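Long-range contacts in mitochondrial dynamics protein MID49 (Mus musculus, PDB 4WOY), which recruits the fission mediator dynamin-related protein 1 to the mitochondrial outer membrane and regulates its GTPase activity: residues L75-G80 against M180-A185; P79-L84 against V100-L105. The protein carries 1 engineered substitution. All coordinates share one frame; numbering follows the deposited sequence.

Contact 1 (L75-G80 against M180-A185)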
ATOM      1  N   LEU A  75      12.855   6.821  -8.137  1.00 34.05           N
ATOM      2  CA  LEU A  75      14.205   7.346  -8.207  1.00 32.94           C
ATOM      3  C   LEU A  75      14.937   6.598  -9.301  1.00 32.06           C
ATOM      4  O   LEU A  75      14.765   5.377  -9.425  1.00 36.39           O
ATOM      5  CB  LEU A  75      14.928   7.174  -6.874  1.00 42.41           C
ATOM      6  CG  LEU A  75      14.609   8.142  -5.738  1.00 43.18           C
ATOM      7  CD1 LEU A  75      13.290   7.777  -5.047  1.00 27.33           C
ATOM      8  CD2 LEU A  75      15.791   8.176  -4.772  1.00 35.97           C
ATOM      9  N   GLU A  76      15.700   7.305 -10.132  1.00 32.45           N
ATOM     10  CA  GLU A  76      16.537   6.596 -11.094  1.00 34.09           C
ATOM     11  C   GLU A  76      17.949   6.537 -10.541  1.00 37.09           C
ATOM     12  O   GLU A  76      18.682   7.518 -10.614  1.00 43.94           O
ATOM     13  CB  GLU A  76      16.508   7.257 -12.471  1.00 35.99           C
ATOM     14  CG  GLU A  76      15.125   7.172 -13.108  1.00 40.45           C
ATOM     15  CD  GLU A  76      14.979   7.954 -14.384  1.00 46.29           C
ATOM     16  OE1 GLU A  76      15.884   8.755 -14.735  1.00 44.61           O
ATOM     17  OE2 GLU A  76      13.939   7.747 -15.043  1.00 50.00           O
ATOM     18  N   LEU A  77      18.322   5.387  -9.982  1.00 33.92           N
ATOM     19  CA  LEU A  77      19.652   5.230  -9.403  1.00 36.89           C
ATOM     20  C   LEU A  77      20.686   4.792 -10.466  1.00 36.41           C
ATOM     21  O   LEU A  77      20.374   4.004 -11.356  1.00 39.97           O
ATOM     22  CB  LEU A  77      19.604   4.225  -8.249  1.00 36.57           C
ATOM     23  CG  LEU A  77      18.726   4.582  -7.042  1.00 37.08           C
ATOM     24  CD1 LEU A  77      18.778   3.500  -5.957  1.00 33.05           C
ATOM     25  CD2 LEU A  77      19.136   5.929  -6.480  1.00 30.46           C
ATOM     26  N   GLU A  78      21.896   5.336 -10.404  1.00 37.24           N
ATOM     27  CA  GLU A  78      22.975   4.869 -11.290  1.00 39.73           C
ATOM     28  C   GLU A  78      23.243   3.374 -11.077  1.00 40.29           C
ATOM     29  O   GLU A  78      23.416   2.926  -9.953  1.00 52.01           O
ATOM     30  CB  GLU A  78      24.279   5.660 -11.078  1.00 40.51           C
ATOM     31  CG  GLU A  78      24.173   7.164 -11.326  1.00 47.98           C
ATOM     32  CD  GLU A  78      23.618   7.948 -10.130  1.00 48.28           C
ATOM     33  OE1 GLU A  78      23.118   7.330  -9.166  1.00 36.35           O
ATOM     34  OE2 GLU A  78      23.695   9.191 -10.156  1.00 46.82           O
ATOM     35  N   PRO A  79      23.220   2.595 -12.156  1.00 44.73           N
ATOM     36  CA  PRO A  79      23.438   1.146 -12.008  1.00 52.72           C
ATOM     37  C   PRO A  79      24.796   0.776 -11.413  1.00 57.80           C
ATOM     38  O   PRO A  79      25.825   1.227 -11.899  1.00 59.05           O
ATOM     39  CB  PRO A  79      23.306   0.624 -13.446  1.00 56.69           C
ATOM     40  CG  PRO A  79      23.504   1.843 -14.328  1.00 54.31           C
ATOM     41  CD  PRO A  79      22.961   2.999 -13.550  1.00 48.55           C
ATOM     42  N   GLY A  80      24.780  -0.015 -10.344  1.00 76.27           N
ATOM     43  CA  GLY A  80      26.002  -0.468  -9.705  1.00 86.59           C
ATOM     44  C   GLY A  80      26.665   0.515  -8.754  1.00 78.93           C
ATOM     45  O   GLY A  80      27.703   0.221  -8.166  1.00 84.57           O
ATOM     46  N   MET A 180       7.965   7.905  -2.922  1.00 31.46           N
ATOM     47  CA  MET A 180       9.273   7.836  -3.606  1.00 36.07           C
ATOM     48  C   MET A 180       9.789   6.400  -3.515  1.00 29.48           C
ATOM     49  O   MET A 180       9.873   5.838  -2.425  1.00 26.98           O
ATOM     50  CB  MET A 180      10.288   8.819  -3.008  1.00 34.75           C
ATOM     51  CG  MET A 180      10.043  10.292  -3.400  1.00 36.74           C
ATOM     52  SD  MET A 180      11.085  11.475  -2.529  1.00 49.59           S
ATOM     53  CE  MET A 180      10.649  11.176  -0.816  1.00 33.08           C
ATOM     54  N   VAL A 181      10.094   5.789  -4.649  1.00 36.33           N
ATOM     55  CA  VAL A 181      10.363   4.365  -4.650  1.00 32.60           C
ATOM     56  C   VAL A 181      11.644   4.010  -5.395  1.00 35.28           C
ATOM     57  O   VAL A 181      12.068   4.742  -6.304  1.00 34.85           O
ATOM     58  CB  VAL A 181       9.165   3.586  -5.239  1.00 33.94           C
ATOM     59  CG1 VAL A 181       7.882   3.904  -4.456  1.00 26.97           C
ATOM     60  CG2 VAL A 181       8.962   3.911  -6.712  1.00 34.41           C
ATOM     61  N   VAL A 182      12.288   2.919  -4.953  1.00 36.30           N
ATOM     62  CA  VAL A 182      13.411   2.306  -5.687  1.00 38.46           C
ATOM     63  C   VAL A 182      13.045   0.822  -5.962  1.00 36.99           C
ATOM     64  O   VAL A 182      12.234   0.235  -5.208  1.00 32.80           O
ATOM     65  CB  VAL A 182      14.764   2.425  -4.910  1.00 47.24           C
ATOM     66  CG1 VAL A 182      15.048   3.866  -4.504  1.00 39.68           C
ATOM     67  CG2 VAL A 182      14.763   1.579  -3.701  1.00 48.81           C
ATOM     68  N   PRO A 183      13.641   0.202  -7.020  1.00 37.25           N
ATOM     69  CA  PRO A 183      13.229  -1.132  -7.517  1.00 44.49           C
ATOM     70  C   PRO A 183      13.342  -2.368  -6.600  1.00 55.20           C
ATOM     71  O   PRO A 183      12.665  -3.345  -6.898  1.00 81.48           O
ATOM     72  CB  PRO A 183      14.128  -1.338  -8.745  1.00 42.38           C
ATOM     73  CG  PRO A 183      14.392   0.035  -9.243  1.00 40.80           C
ATOM     74  CD  PRO A 183      14.530   0.877  -7.982  1.00 44.47           C
ATOM     75  N   GLY A 184      14.153  -2.374  -5.557  1.00 43.93           N
ATOM     76  CA  GLY A 184      14.141  -3.489  -4.599  1.00 53.32           C
ATOM     77  C   GLY A 184      14.294  -4.975  -4.982  1.00 55.73           C
ATOM     78  O   GLY A 184      14.481  -5.817  -4.093  1.00 49.05           O
ATOM     79  N   ALA A 185      14.229  -5.300  -6.272  1.00 53.84           N
ATOM     80  CA  ALA A 185      14.505  -6.653  -6.775  1.00 56.00           C
ATOM     81  C   ALA A 185      14.597  -6.658  -8.303  1.00 62.30           C
ATOM     82  O   ALA A 185      13.910  -5.893  -8.989  1.00 57.76           O
ATOM     83  CB  ALA A 185      13.443  -7.661  -6.314  1.00 55.35           C
TER

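Contact 2 (P79-L84 against V100-L105)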
ATOM      1  N   PRO A  79      23.220   2.595 -12.156  1.00 44.73           N
ATOM      2  CA  PRO A  79      23.438   1.146 -12.008  1.00 52.72           C
ATOM      3  C   PRO A  79      24.796   0.776 -11.413  1.00 57.80           C
ATOM      4  O   PRO A  79      25.825   1.227 -11.899  1.00 59.05           O
ATOM      5  CB  PRO A  79      23.306   0.624 -13.446  1.00 56.69           C
ATOM      6  CG  PRO A  79      23.504   1.843 -14.328  1.00 54.31           C
ATOM      7  CD  PRO A  79      22.961   2.999 -13.550  1.00 48.55           C
ATOM      8  N   GLY A  80      24.780  -0.015 -10.344  1.00 76.27           N
ATOM      9  CA  GLY A  80      26.002  -0.468  -9.705  1.00 86.59           C
ATOM     10  C   GLY A  80      26.665   0.515  -8.754  1.00 78.93           C
ATOM     11  O   GLY A  80      27.703   0.221  -8.166  1.00 84.57           O
ATOM     12  N   LEU A  81      26.075   1.691  -8.612  1.00 61.20           N
ATOM     13  CA  LEU A  81      26.578   2.696  -7.680  1.00 51.55           C
ATOM     14  C   LEU A  81      25.899   2.521  -6.335  1.00 44.15           C
ATOM     15  O   LEU A  81      26.277   3.138  -5.345  1.00 36.88           O
ATOM     16  CB  LEU A  81      26.315   4.102  -8.211  1.00 45.66           C
ATOM     17  CG  LEU A  81      27.362   5.199  -8.060  1.00 47.82           C
ATOM     18  CD1 LEU A  81      28.678   4.807  -8.724  1.00 50.69           C
ATOM     19  CD2 LEU A  81      26.816   6.494  -8.676  1.00 48.69           C
ATOM     20  N   TRP A  82      24.881   1.668  -6.323  1.00 42.82           N
ATOM     21  CA  TRP A  82      24.023   1.496  -5.159  1.00 37.58           C
ATOM     22  C   TRP A  82      23.710   0.031  -4.973  1.00 43.72           C
ATOM     23  O   TRP A  82      23.545  -0.706  -5.944  1.00 55.99           O
ATOM     24  CB  TRP A  82      22.722   2.292  -5.306  1.00 33.40           C
ATOM     25  CG  TRP A  82      22.937   3.737  -5.614  1.00 36.93           C
ATOM     26  CD1 TRP A  82      23.028   4.324  -6.859  1.00 34.19           C
ATOM     27  CD2 TRP A  82      23.097   4.797  -4.651  1.00 34.80           C
ATOM     28  NE1 TRP A  82      23.224   5.684  -6.714  1.00 37.17           N
ATOM     29  CE2 TRP A  82      23.276   5.997  -5.378  1.00 34.20           C
ATOM     30  CE3 TRP A  82      23.099   4.840  -3.242  1.00 36.43           C
ATOM     31  CZ2 TRP A  82      23.461   7.233  -4.744  1.00 33.26           C
ATOM     32  CZ3 TRP A  82      23.272   6.088  -2.606  1.00 36.71           C
ATOM     33  CH2 TRP A  82      23.452   7.262  -3.365  1.00 33.54           C
ATOM     34  N   SER A  83      23.638  -0.375  -3.711  1.00 39.83           N
ATOM     35  CA  SER A  83      23.474  -1.775  -3.356  1.00 35.94           C
ATOM     36  C   SER A  83      22.405  -1.898  -2.286  1.00 34.38           C
ATOM     37  O   SER A  83      22.197  -0.988  -1.521  1.00 33.82           O
ATOM     38  CB  SER A  83      24.807  -2.347  -2.878  1.00 38.22           C
ATOM     39  OG  SER A  83      24.619  -3.560  -2.182  1.00 53.71           O
ATOM     40  N   LEU A  84      21.710  -3.011  -2.247  1.00 35.06           N
ATOM     41  CA  LEU A  84      20.653  -3.203  -1.276  1.00 33.98           C
ATOM     42  C   LEU A  84      21.167  -3.974  -0.108  1.00 39.52           C
ATOM     43  O   LEU A  84      21.934  -4.920  -0.264  1.00 47.85           O
ATOM     44  CB  LEU A  84      19.474  -3.956  -1.883  1.00 34.35           C
ATOM     45  CG  LEU A  84      18.918  -3.229  -3.095  1.00 33.71           C
ATOM     46  CD1 LEU A  84      17.712  -3.974  -3.597  1.00 34.25           C
ATOM     47  CD2 LEU A  84      18.580  -1.772  -2.746  1.00 31.70           C
ATOM     48  N   VAL A 100      19.842   1.278   1.520  1.00 39.14           N
ATOM     49  CA  VAL A 100      20.349   1.542   0.193  1.00 32.87           C
ATOM     50  C   VAL A 100      21.772   2.101   0.382  1.00 37.70           C
ATOM     51  O   VAL A 100      21.957   3.227   0.861  1.00 39.71           O
ATOM     52  CB  VAL A 100      19.414   2.527  -0.604  1.00 40.33           C
ATOM     53  CG1 VAL A 100      19.936   2.769  -1.991  1.00 37.33           C
ATOM     54  CG2 VAL A 100      17.989   1.991  -0.680  1.00 32.17           C
ATOM     55  N   ARG A 101      22.765   1.287   0.022  1.00 39.25           N
ATOM     56  CA  ARG A 101      24.173   1.554   0.310  1.00 34.43           C
ATOM     57  C   ARG A 101      24.854   2.192  -0.891  1.00 42.94           C
ATOM     58  O   ARG A 101      24.803   1.683  -2.011  1.00 44.27           O
ATOM     59  CB  ARG A 101      24.897   0.249   0.682  1.00 43.08           C
ATOM     60  CG  ARG A 101      26.324   0.404   1.184  1.00 44.39           C
ATOM     61  CD  ARG A 101      27.058  -0.952   1.235  1.00 49.43           C
ATOM     62  NE  ARG A 101      26.810  -1.686   2.473  1.00 67.81           N
ATOM     63  CZ  ARG A 101      26.773  -3.015   2.567  1.00 81.33           C
ATOM     64  NH1 ARG A 101      26.951  -3.778   1.484  1.00 95.20           N
ATOM     65  NH2 ARG A 101      26.545  -3.586   3.746  1.00 82.23           N
ATOM     66  N   ARG A 102      25.498   3.312  -0.649  1.00 32.55           N
ATOM     67  CA  ARG A 102      26.288   3.960  -1.658  1.00 38.65           C
ATOM     68  C   ARG A 102      27.548   3.120  -1.833  1.00 43.84           C
ATOM     69  O   ARG A 102      28.088   2.588  -0.868  1.00 45.26           O
ATOM     70  CB  ARG A 102      26.583   5.404  -1.271  1.00 33.29           C
ATOM     71  CG  ARG A 102      27.478   6.130  -2.247  1.00 38.30           C
ATOM     72  CD  ARG A 102      26.912   6.232  -3.663  1.00 34.89           C
ATOM     73  NE  ARG A 102      27.480   7.421  -4.295  1.00 38.53           N
ATOM     74  CZ  ARG A 102      28.683   7.473  -4.864  1.00 39.00           C
ATOM     75  NH1 ARG A 102      29.453   6.394  -4.910  1.00 39.19           N
ATOM     76  NH2 ARG A 102      29.125   8.609  -5.390  1.00 39.14           N
ATOM     77  N   THR A 103      27.956   2.952  -3.087  1.00 45.05           N
ATOM     78  CA  THR A 103      29.035   2.044  -3.488  1.00 43.42           C
ATOM     79  C   THR A 103      30.140   2.798  -4.241  1.00 41.07           C
ATOM     80  O   THR A 103      29.913   3.910  -4.698  1.00 40.61           O
ATOM     81  CB  THR A 103      28.464   0.933  -4.429  1.00 55.01           C
ATOM     82  OG1 THR A 103      27.442   0.179  -3.766  1.00 74.05           O
ATOM     83  CG2 THR A 103      29.471   0.038  -4.754  1.00 60.19           C
ATOM     84  N   GLN A 104      31.321   2.194  -4.390  1.00 50.88           N
ATOM     85  CA  GLN A 104      32.362   2.721  -5.274  1.00 50.41           C
ATOM     86  C   GLN A 104      32.724   4.155  -4.920  1.00 45.23           C
ATOM     87  O   GLN A 104      32.899   4.985  -5.779  1.00 48.82           O
ATOM     88  CB  GLN A 104      31.900   2.630  -6.736  1.00 59.74           C
ATOM     89  CG  GLN A 104      31.477   1.217  -7.142  1.00 67.87           C
ATOM     90  CD  GLN A 104      31.498   0.963  -8.632  1.00 80.92           C
ATOM     91  OE1 GLN A 104      31.682   1.878  -9.431  1.00 90.64           O
ATOM     92  NE2 GLN A 104      31.264  -0.282  -9.015  1.00 83.64           N
ATOM     93  N   LEU A 105      32.833   4.440  -3.640  1.00 44.09           N
ATOM     94  CA  LEU A 105      33.173   5.779  -3.176  1.00 43.63           C
ATOM     95  C   LEU A 105      34.627   6.164  -3.453  1.00 46.26           C
ATOM     96  O   LEU A 105      34.952   7.352  -3.509  1.00 46.65           O
ATOM     97  CB  LEU A 105      32.872   5.892  -1.670  1.00 41.96           C
ATOM     98  CG  LEU A 105      31.358   6.038  -1.468  1.00 45.62           C
ATOM     99  CD1 LEU A 105      30.928   5.796  -0.026  1.00 38.22           C
ATOM    100  CD2 LEU A 105      30.913   7.404  -1.973  1.00 38.87           C
TER

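Contact 1 (L75-G80 against M180-A185)
In the mixed sheet of this nucleotidyltransferase-like domain, strands 69-74 and 173-182 run parallel, and Leu-75 and Val-182 lie where the two part company. The sheet's hydrogen bonding outlasts the first strand by one residue: the backbone N of Leu-75, already in the loop, donates to Val-181 O at 2.9 Å. The bond is nearly straight, with 165° at the hydrogen, and it meets the acceptor almost along the C=O axis. Val-181 is also backbone-bonded to Ala-73, which places this last bond in direct continuation of the parallel pairing.

Apolar side chains pack over one side of that bond. Chi1 of -78° sets CG of Leu-75 anti to its carbonyl carbon, and chi2 of 79° then turns CD1 to 3.8 Å from Met-180 CB. The same methyl lies 3.5 Å from Val-181 O, so the accepting carbonyl is partly roofed by hydrocarbon. The end of the Met-180 side chain leads away from Leu-75, and the residue packs on Leu-129 and Leu-133 of helix 126-139. Val-182, the last residue of its strand, packs with Leu-75 against Trp-205 of strand 205-208. Beyond, Glu-76 faces away from the strand, its carbonyl bonded to Trp-115 NE1, and Leu-77 turns back. One methyl of Val-182 therefore serves two leucines: CG1 sits 4.1 Å from Leu-75 CB and 4.0 Å from Leu-77 CD1.

Contact 2 (P79-L84 against V100-L105)
Trp-82 and Arg-102 sit side by side on neighbouring antiparallel strands, their side chains crossing, and the arginine's aliphatic chain, more than its charge, makes the contact. Arg-102 CD stands over one face of the indole, 3.7 Å from the centroid of the six-membered ring and only 12° off its normal, a CH-pi contact. CG is anti to the backbone N, and a bend at chi2 (60°) then swings CD over the ring; CB lies 3.6 Å from Trp-82 CZ3. The guanidinium lies farther out, its plane steeply inclined to the ring, so any cation-pi attraction is at most weak. Leu-81 CG lies over one face of that guanidinium and Leu-105 CD2 over the opposite one. On the other flank of the indole, Val-100 CG1 approaches Trp-82 CE3 at 4.0 Å.

Trp-82, Arg-102 and Val-100 share one face of the beta hairpin formed by strands 82-86 and 97-102. Trp-82 with Arg-102 is a non-hydrogen-bonded pair, and the next, Ser-83 with Arg-101, is hydrogen-bonded both ways: Ser-83 N to Arg-101 O at 2.9 Å, and Arg-101 N to Ser-83 O at 2.8 Å. The pairing runs past the strand ends, since Thr-103 N donates to Leu-81 O at 2.8 Å, although from above the carbonyl plane and with a more bent hydrogen angle of 138°.

Further out, the polar ends are fixed by other residues. Asp-116 forms a salt bridge with Arg-102 NE, and His-108 O accepts from Arg-102 NH2, holding the guanidinium beyond the indole. Glu-78 OE1 accepts from Trp-82 NE1, while Leu-119 packs against both Trp-82 and Arg-102.

Contact 1 is buried, whereas contact 2 lies at the surface, their centres about 10 Å apart. The single chain run 75-84 serves both: it leaves a parallel strand pairing in contact 1, then enters an antiparallel hairpin in contact 2. Chemistry follows position. The buried join relies on one backbone bond amid aliphatic groups; the hairpin adds repeated backbone pairing and an arginine whose charge is met by partners outside the two segments. Leu-77 belongs to the first contact but bridges to the second, with CB 3.7 Å from Trp-82 CD1. A second bridge brings Leu-84 CD1 to 3.7 Å from Gly-184 CA.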